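Putative methyltransferase (Porphyromonas gingivalis, PDB 3LL7) is a putative methyltransferase that probably transfers methyl groups to a substrate not yet identified, and carries ferredoxin-like and THUMP-like regions. Local coordinates at residues 294-299 and 323-328. Sequence-based numbering, arbitrary orientation.
Sequences VYEPHT and SHLYTS
Tyr326 O draws two donors from the neighbouring strand: Tyr295 N at 2.8 Å, with an N-H...O angle of 161°, and the CA-H of Val294, whose CA lies 3.4 Å from the same oxygen. The return bond runs from Tyr326 N to Tyr295 O at 3.0 Å, and Leu325 CA adds a CA-H...O contact to that oxygen. Reciprocal bonds define Tyr295 and Tyr326 as a hydrogen-bonded antiparallel pair, followed by Val294 and Thr327 as a non-hydrogen-bonded one.

Both tyrosine rings leave the same face of the sheet, and their CB atoms touch at 3.9 Å. In each, CG stands anti to the carbonyl carbon (chi1 -57° in Tyr295, -52° in Tyr326), yet the rings diverge: Tyr295 runs edge-on past Thr327 to Ser328, while the edge of Tyr326 at CE2 meets Pro297 CD at 3.8 Å, the two side chains crossing at about a right angle. The hydroxyls end on separate backbone groups, Tyr295 OH on Glu332 N and Tyr326 OH on Phe307 O. On the other face, Leu325 CD2 packs against CB and CG of Glu296, whose carboxylate forms salt bridges with Arg338 and Arg368.

The bonded pairing does not continue past Tyr295 and Tyr326 toward Pro297, which has no amide hydrogen to donate; its CD instead lies 3.2 Å from His324 O, a buried carbonyl without a hydrogen-bond partner in the model. Both strands belong to the ferredoxin-like region, and 293-297 lies between 323-328 and 337-347 in a seven-stranded mixed sheet. The chemistry implies a short ladder of two amide bonds, supplemented by apolar side-chain contacts, with the tyrosine hydroxyls bonded to backbone groups outside the two strands.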
ATOM      1  N   VAL A 294     -12.948  -5.946 -23.282  1.00  7.35           N
ATOM      2  CA  VAL A 294     -11.621  -6.300 -22.829  1.00  7.55           C
ATOM      3  C   VAL A 294     -11.394  -5.790 -21.411  1.00  7.88           C
ATOM      4  O   VAL A 294     -11.724  -4.650 -21.102  1.00  9.16           O
ATOM      5  CB  VAL A 294     -10.528  -5.806 -23.835  1.00  6.73           C
ATOM      6  CG1 VAL A 294      -9.152  -6.137 -23.334  1.00  9.05           C
ATOM      7  CG2 VAL A 294     -10.748  -6.494 -25.178  1.00  6.47           C
ATOM      8  N   TYR A 295     -10.831  -6.654 -20.566  1.00  8.12           N
ATOM      9  CA  TYR A 295     -10.709  -6.367 -19.130  1.00  9.16           C
ATOM     10  C   TYR A 295      -9.281  -6.487 -18.641  1.00  8.43           C
ATOM     11  O   TYR A 295      -8.623  -7.506 -18.871  1.00  9.37           O
ATOM     12  CB  TYR A 295     -11.523  -7.373 -18.342  1.00  9.63           C
ATOM     13  CG  TYR A 295     -12.993  -7.394 -18.740  1.00 10.57           C
ATOM     14  CD1 TYR A 295     -13.907  -6.573 -18.115  1.00 12.43           C
ATOM     15  CD2 TYR A 295     -13.451  -8.253 -19.777  1.00  8.78           C
ATOM     16  CE1 TYR A 295     -15.280  -6.609 -18.484  1.00 12.08           C
ATOM     17  CE2 TYR A 295     -14.771  -8.292 -20.152  1.00 12.40           C
ATOM     18  CZ  TYR A 295     -15.697  -7.487 -19.494  1.00 11.28           C
ATOM     19  OH  TYR A 295     -17.023  -7.531 -19.872  1.00 14.18           O
ATOM     20  N   GLU A 296      -8.818  -5.438 -17.962  1.00  7.83           N
ATOM     21  CA  GLU A 296      -7.430  -5.435 -17.416  1.00  8.33           C
ATOM     22  C   GLU A 296      -7.471  -5.361 -15.887  1.00  8.20           C
ATOM     23  O   GLU A 296      -7.912  -4.346 -15.338  1.00  8.26           O
ATOM     24  CB  GLU A 296      -6.612  -4.227 -17.937  1.00  7.59           C
ATOM     25  CG  GLU A 296      -5.116  -4.315 -17.552  1.00  8.35           C
ATOM     26  CD  GLU A 296      -4.295  -3.100 -18.028  1.00 14.20           C
ATOM     27  OE1 GLU A 296      -4.872  -2.037 -18.309  1.00 13.98           O
ATOM     28  OE2 GLU A 296      -3.053  -3.220 -18.123  1.00 18.76           O
ATOM     29  N   PRO A 297      -6.981  -6.405 -15.201  1.00  9.56           N
ATOM     30  CA  PRO A 297      -7.105  -6.460 -13.724  1.00 10.49           C
ATOM     31  C   PRO A 297      -6.162  -5.454 -13.051  1.00 10.71           C
ATOM     32  O   PRO A 297      -5.055  -5.158 -13.580  1.00 10.13           O
ATOM     33  CB  PRO A 297      -6.679  -7.900 -13.378  1.00 10.35           C
ATOM     34  CG  PRO A 297      -5.741  -8.258 -14.462  1.00 11.02           C
ATOM     35  CD  PRO A 297      -6.384  -7.633 -15.735  1.00  9.26           C
ATOM     36  N   HIS A 298      -6.595  -4.954 -11.892  1.00  9.63           N
ATOM     37  CA  HIS A 298      -5.780  -3.997 -11.124  1.00  9.57           C
ATOM     38  C   HIS A 298      -4.556  -4.654 -10.482  1.00  9.23           C
ATOM     39  O   HIS A 298      -4.414  -5.884 -10.475  1.00  8.58           O
ATOM     40  CB  HIS A 298      -6.619  -3.195 -10.135  1.00  9.84           C
ATOM     41  CG  HIS A 298      -7.323  -4.015  -9.093  1.00 10.34           C
ATOM     42  ND1 HIS A 298      -6.659  -4.802  -8.174  1.00 11.66           N
ATOM     43  CD2 HIS A 298      -8.637  -4.101  -8.781  1.00 12.92           C
ATOM     44  CE1 HIS A 298      -7.541  -5.359  -7.358  1.00 11.93           C
ATOM     45  NE2 HIS A 298      -8.746  -4.946  -7.705  1.00 10.20           N
ATOM     46  N   THR A 299      -3.660  -3.837  -9.950  1.00  8.76           N
ATOM     47  CA  THR A 299      -2.367  -4.332  -9.479  1.00  8.52           C
ATOM     48  C   THR A 299      -2.451  -5.279  -8.290  1.00  7.32           C
ATOM     49  O   THR A 299      -1.587  -6.154  -8.133  1.00  6.27           O
ATOM     50  CB  THR A 299      -1.395  -3.171  -9.140  1.00  8.59           C
ATOM     51  OG1 THR A 299      -1.948  -2.312  -8.141  1.00  9.70           O
ATOM     52  CG2 THR A 299      -1.096  -2.354 -10.437  1.00 11.47           C
ATOM     53  N   SER A 323      -0.728 -13.760 -20.423  1.00  8.57           N
ATOM     54  CA  SER A 323      -1.368 -12.473 -20.738  1.00  7.93           C
ATOM     55  C   SER A 323      -2.491 -12.209 -19.733  1.00  9.01           C
ATOM     56  O   SER A 323      -3.558 -12.834 -19.782  1.00  9.06           O
ATOM     57  CB  SER A 323      -1.959 -12.454 -22.171  1.00  7.30           C
ATOM     58  OG  SER A 323      -0.985 -12.826 -23.119  1.00  6.97           O
ATOM     59  N   HIS A 324      -2.258 -11.279 -18.814  1.00  8.75           N
ATOM     60  CA  HIS A 324      -3.226 -11.077 -17.764  1.00  8.89           C
ATOM     61  C   HIS A 324      -4.253 -10.046 -18.214  1.00  8.18           C
ATOM     62  O   HIS A 324      -4.279  -8.906 -17.738  1.00  8.86           O
ATOM     63  CB  HIS A 324      -2.523 -10.751 -16.453  1.00  9.06           C
ATOM     64  CG  HIS A 324      -1.510 -11.792 -16.055  1.00  8.92           C
ATOM     65  ND1 HIS A 324      -1.715 -13.139 -16.278  1.00 10.39           N
ATOM     66  CD2 HIS A 324      -0.298 -11.693 -15.451  1.00  9.93           C
ATOM     67  CE1 HIS A 324      -0.682 -13.820 -15.819  1.00  8.60           C
ATOM     68  NE2 HIS A 324       0.189 -12.964 -15.306  1.00 10.08           N
ATOM     69  N   LEU A 325      -5.038 -10.476 -19.202  1.00  8.87           N
ATOM     70  CA  LEU A 325      -6.164  -9.753 -19.754  1.00  8.22           C
ATOM     71  C   LEU A 325      -7.259 -10.750 -20.053  1.00  8.96           C
ATOM     72  O   LEU A 325      -6.998 -11.927 -20.343  1.00  9.52           O
ATOM     73  CB  LEU A 325      -5.796  -9.113 -21.126  1.00  9.58           C
ATOM     74  CG  LEU A 325      -4.791  -7.978 -21.094  1.00 11.05           C
ATOM     75  CD1 LEU A 325      -4.490  -7.653 -22.608  1.00 13.50           C
ATOM     76  CD2 LEU A 325      -5.414  -6.747 -20.386  1.00 11.80           C
ATOM     77  N   TYR A 326      -8.471 -10.242 -20.054  1.00  8.75           N
ATOM     78  CA  TYR A 326      -9.676 -11.042 -20.236  1.00 10.03           C
ATOM     79  C   TYR A 326     -10.536 -10.437 -21.313  1.00  9.62           C
ATOM     80  O   TYR A 326     -10.415  -9.238 -21.612  1.00  9.13           O
ATOM     81  CB  TYR A 326     -10.473 -11.122 -18.926  1.00  9.74           C
ATOM     82  CG  TYR A 326      -9.616 -11.556 -17.783  1.00 11.33           C
ATOM     83  CD1 TYR A 326      -9.425 -12.918 -17.488  1.00 13.58           C
ATOM     84  CD2 TYR A 326      -8.950 -10.605 -17.022  1.00 12.23           C
ATOM     85  CE1 TYR A 326      -8.605 -13.312 -16.414  1.00 13.00           C
ATOM     86  CE2 TYR A 326      -8.126 -10.979 -15.958  1.00 14.07           C
ATOM     87  CZ  TYR A 326      -7.954 -12.319 -15.668  1.00 13.41           C
ATOM     88  OH  TYR A 326      -7.147 -12.678 -14.617  1.00 13.56           O
ATOM     89  N   THR A 327     -11.461 -11.248 -21.835  1.00  9.20           N
ATOM     90  CA  THR A 327     -12.389 -10.765 -22.842  1.00  8.47           C
ATOM     91  C   THR A 327     -13.743 -11.494 -22.725  1.00  9.98           C
ATOM     92  O   THR A 327     -13.809 -12.623 -22.231  1.00  9.86           O
ATOM     93  CB  THR A 327     -11.791 -10.902 -24.276  1.00  8.98           C
ATOM     94  OG1 THR A 327     -12.600 -10.161 -25.192  1.00  8.09           O
ATOM     95  CG2 THR A 327     -11.732 -12.363 -24.726  1.00  7.75           C
ATOM     96  N   SER A 328     -14.802 -10.850 -23.186  1.00 10.30           N
ATOM     97  CA  SER A 328     -16.129 -11.484 -23.203  1.00 12.56           C
ATOM     98  C   SER A 328     -17.028 -10.728 -24.147  1.00 12.71           C
ATOM     99  O   SER A 328     -16.791  -9.556 -24.437  1.00 12.80           O
ATOM    100  CB  SER A 328     -16.737 -11.485 -21.790  1.00 12.93           C
ATOM    101  OG  SER A 328     -17.143 -10.165 -21.438  1.00 17.21           O
TER